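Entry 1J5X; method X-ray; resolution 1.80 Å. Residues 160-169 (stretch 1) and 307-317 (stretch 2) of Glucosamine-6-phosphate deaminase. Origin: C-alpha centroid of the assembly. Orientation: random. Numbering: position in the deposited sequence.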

# COMPACT_ATOMS: atom_id res chain seq x y z
N MSE A 160 -2.41 1.71 9.62
CA MSE A 160 -2.74 0.52 8.85
C MSE A 160 -1.47 -0.21 8.50
O MSE A 160 -0.50 0.40 8.06
CB MSE A 160 -3.50 0.91 7.57
CG MSE A 160 -4.96 1.08 7.84
SE MSE A 160 -5.92 1.78 6.24
CE MSE A 160 -5.13 0.48 5.01
N THR A 161 -1.48 -1.54 8.68
CA THR A 161 -0.32 -2.33 8.39
C THR A 161 -0.79 -3.52 7.55
O THR A 161 -0.86 -3.43 6.30
CB THR A 161 0.44 -2.82 9.73
OG1 THR A 161 -0.48 -3.48 10.63
CG2 THR A 161 1.06 -1.61 10.43
N LYS A 162 -1.14 -4.59 8.22
CA LYS A 162 -1.58 -5.83 7.55
C LYS A 162 -2.83 -5.68 6.71
O LYS A 162 -2.99 -6.39 5.73
CB LYS A 162 -1.83 -6.92 8.60
CG LYS A 162 -3.04 -6.69 9.49
CD LYS A 162 -3.07 -7.80 10.58
CE LYS A 162 -4.45 -8.04 11.17
NZ LYS A 162 -4.48 -9.12 12.24
N SER A 163 -3.71 -4.74 7.05
CA SER A 163 -4.93 -4.59 6.27
C SER A 163 -4.61 -4.11 4.84
O SER A 163 -5.31 -4.49 3.90
CB SER A 163 -5.92 -3.58 6.92
OG SER A 163 -5.38 -2.30 7.01
N PHE A 164 -3.57 -3.32 4.70
CA PHE A 164 -3.23 -2.83 3.35
C PHE A 164 -2.81 -4.08 2.50
O PHE A 164 -3.34 -4.36 1.41
CB PHE A 164 -2.05 -1.85 3.46
CG PHE A 164 -1.52 -1.37 2.13
CD1 PHE A 164 -0.60 -2.14 1.40
CD2 PHE A 164 -1.94 -0.14 1.61
CE1 PHE A 164 -0.11 -1.72 0.20
CE2 PHE A 164 -1.45 0.31 0.37
CZ PHE A 164 -0.54 -0.47 -0.32
N SER A 165 -1.88 -4.84 3.05
CA SER A 165 -1.36 -6.02 2.34
C SER A 165 -2.43 -7.04 2.09
O SER A 165 -2.54 -7.60 0.98
CB SER A 165 -0.25 -6.68 3.16
OG SER A 165 0.83 -5.76 3.36
N MSE A 166 -3.23 -7.36 3.11
CA MSE A 166 -4.25 -8.34 2.88
C MSE A 166 -5.37 -7.93 1.94
O MSE A 166 -5.88 -8.74 1.16
CB MSE A 166 -4.81 -8.86 4.27
CG MSE A 166 -3.68 -9.45 5.05
SE MSE A 166 -4.44 -9.85 6.92
CE MSE A 166 -2.96 -10.93 7.52
N ILE A 167 -5.79 -6.66 1.95
CA ILE A 167 -6.85 -6.27 1.04
C ILE A 167 -6.20 -6.23 -0.38
O ILE A 167 -6.81 -6.67 -1.35
CB ILE A 167 -7.43 -4.87 1.40
CG1 ILE A 167 -8.27 -5.01 2.73
CG2 ILE A 167 -8.37 -4.36 0.26
CD1 ILE A 167 -8.59 -3.67 3.35
N LEU A 168 -4.98 -5.74 -0.45
CA LEU A 168 -4.29 -5.66 -1.78
C LEU A 168 -4.16 -7.08 -2.38
O LEU A 168 -4.53 -7.31 -3.55
CB LEU A 168 -2.94 -4.96 -1.61
CG LEU A 168 -2.14 -4.79 -2.92
CD1 LEU A 168 -3.02 -4.10 -3.98
CD2 LEU A 168 -0.85 -4.05 -2.67
N LEU A 169 -3.68 -8.00 -1.57
CA LEU A 169 -3.56 -9.38 -2.02
C LEU A 169 -4.89 -9.88 -2.53
O LEU A 169 -5.01 -10.50 -3.61
CB LEU A 169 -3.11 -10.25 -0.87
CG LEU A 169 -3.33 -11.75 -1.04
CD1 LEU A 169 -2.44 -12.24 -2.22
CD2 LEU A 169 -2.87 -12.46 0.23
N SER A 307 4.16 -9.23 -6.35
CA SER A 307 4.76 -9.10 -5.02
C SER A 307 4.31 -7.78 -4.31
O SER A 307 4.72 -7.54 -3.17
CB SER A 307 6.31 -9.08 -5.12
OG SER A 307 6.72 -7.97 -5.92
N ALA A 308 3.54 -6.94 -4.99
CA ALA A 308 3.13 -5.66 -4.41
C ALA A 308 2.51 -5.81 -3.03
O ALA A 308 2.78 -4.96 -2.17
CB ALA A 308 2.16 -4.91 -5.34
N PHE A 309 1.75 -6.90 -2.80
CA PHE A 309 1.09 -7.05 -1.51
C PHE A 309 2.03 -7.32 -0.31
O PHE A 309 1.62 -7.26 0.87
CB PHE A 309 -0.01 -8.09 -1.60
CG PHE A 309 0.50 -9.51 -1.63
CD1 PHE A 309 0.84 -10.11 -2.85
CD2 PHE A 309 0.67 -10.25 -0.43
CE1 PHE A 309 1.35 -11.42 -2.86
CE2 PHE A 309 1.16 -11.53 -0.43
CZ PHE A 309 1.51 -12.14 -1.66
N LEU A 310 3.29 -7.65 -0.59
CA LEU A 310 4.26 -7.83 0.47
C LEU A 310 5.22 -6.63 0.57
O LEU A 310 5.93 -6.48 1.56
CB LEU A 310 5.15 -9.02 0.18
CG LEU A 310 4.58 -10.43 0.14
CD1 LEU A 310 5.69 -11.42 -0.33
CD2 LEU A 310 4.14 -10.81 1.58
N ARG A 311 5.29 -5.79 -0.47
CA ARG A 311 6.35 -4.81 -0.48
C ARG A 311 6.31 -3.59 0.42
O ARG A 311 7.26 -2.80 0.38
CB ARG A 311 6.71 -4.39 -1.91
CG ARG A 311 7.53 -5.53 -2.69
CD ARG A 311 7.53 -5.23 -4.19
NE ARG A 311 8.45 -6.09 -4.96
CZ ARG A 311 9.69 -5.74 -5.28
NH1 ARG A 311 10.18 -4.54 -4.90
NH2 ARG A 311 10.46 -6.59 -6.03
N THR A 312 5.24 -3.41 1.16
CA THR A 312 5.25 -2.30 2.16
C THR A 312 5.79 -2.84 3.51
O THR A 312 6.06 -2.08 4.43
CB THR A 312 3.87 -1.62 2.40
OG1 THR A 312 2.93 -2.53 2.96
CG2 THR A 312 3.33 -1.07 1.06
N VAL A 313 5.98 -4.13 3.62
CA VAL A 313 6.48 -4.69 4.89
C VAL A 313 7.84 -4.09 5.31
O VAL A 313 8.02 -3.70 6.47
CB VAL A 313 6.58 -6.24 4.78
CG1 VAL A 313 7.32 -6.83 6.00
CG2 VAL A 313 5.20 -6.83 4.73
N PRO A 314 8.80 -4.01 4.40
CA PRO A 314 10.08 -3.42 4.81
C PRO A 314 9.89 -2.00 5.40
O PRO A 314 10.48 -1.65 6.41
CB PRO A 314 10.86 -3.38 3.52
CG PRO A 314 10.38 -4.65 2.80
CD PRO A 314 8.88 -4.56 3.01
N ALA A 315 9.07 -1.17 4.74
CA ALA A 315 8.86 0.20 5.26
C ALA A 315 8.09 0.22 6.58
O ALA A 315 8.35 1.09 7.42
CB ALA A 315 8.12 1.08 4.16
N GLN A 316 7.17 -0.72 6.81
CA GLN A 316 6.46 -0.78 8.10
C GLN A 316 7.49 -1.12 9.21
O GLN A 316 7.39 -0.64 10.31
CB GLN A 316 5.45 -1.89 8.12
CG GLN A 316 4.25 -1.74 7.17
CD GLN A 316 3.44 -3.02 7.10
OE1 GLN A 316 3.27 -3.68 8.09
NE2 GLN A 316 2.92 -3.37 5.93
N ILE A 317 8.43 -2.02 8.89
CA ILE A 317 9.47 -2.39 9.84
C ILE A 317 10.44 -1.21 10.05
O ILE A 317 10.88 -0.96 11.18
CB ILE A 317 10.24 -3.70 9.35
CG1 ILE A 317 9.29 -4.88 9.44
CG2 ILE A 317 11.55 -3.93 10.15
CD1 ILE A 317 9.88 -6.22 8.79
O HOH W 1 2.68 -4.76 1.34

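Segments far apart in sequence often pack by letting one helix face meet an irregular turn, with a buried water serving the polar groups that apolar packing leaves over. Two stretches of glucosamine-6-phosphate deaminase illustrate the principle. The first is helical from Lys162 to Leu169, with Thr161 at the N-cap position; Phe164 N donates to Thr161 O, and the i to i+4 ladder then runs on to Leu169 N, bonded to Ser165 O. The second is less regular: a type I turn from Leu310 to Val313, closed by Val313 N to Leu310 O at 3.1 Å, leads into a helix that includes Val313 to Ile317. The backbones come nearest at Ser165 and Phe309, whose CA atoms lie 4.7 Å apart, whereas the CA atoms of Thr161 and Gln316 are 7.0 Å apart. A small residue at position 165 is compatible with the close approach; the wider gap accommodates the long side chain of Gln316.

Together the stretches bury 443 Å², and Phe309 contributes the largest single share. Its CA-to-CB bond points toward the helix, and with chi1 in the p well its ring lies beneath Leu169. Leu169 CD1 sits 3.8 Å from the centroid of the Phe309 ring and only 4° off the ring normal, a CH-pi contact squarely over one face. Leu168 extends this apolar patch, its CG lying 4.1 Å from Phe309 CB and its CD2 4.1 Å from Ala308 CB. The branched leucines offer methyl groups to the broad ring and to the compact alanine alike. Phe164 likewise directs its CA-to-CB bond toward the second stretch, and its CE1 meets Thr312 CG2 at 3.6 Å, so the threonine gives its methyl to an aromatic neighbour.

The hydroxyl of Thr312 faces a different task. No direct hydrogen bond joins the stretches; water 1 bridges them instead. It donates to Ser165 OG at 2.9 Å, accepts from Thr312 N at 2.9 Å, and is hydrogen-bonded to Thr312 OG1 at 2.8 Å. One small molecule thus links the serine hydroxyl of the helix to both backbone and side chain of the turn residue. Ser165, in the m rotamer, also brings its OG to 3.0 Å from Phe309 O. Farther along, Gln316 reaches back with its OE1 3.4 Å from Thr161 CB, a packing contact; its amide is satisfied by hydrogen bonds elsewhere in the structure, allowing this polar group to remain buried.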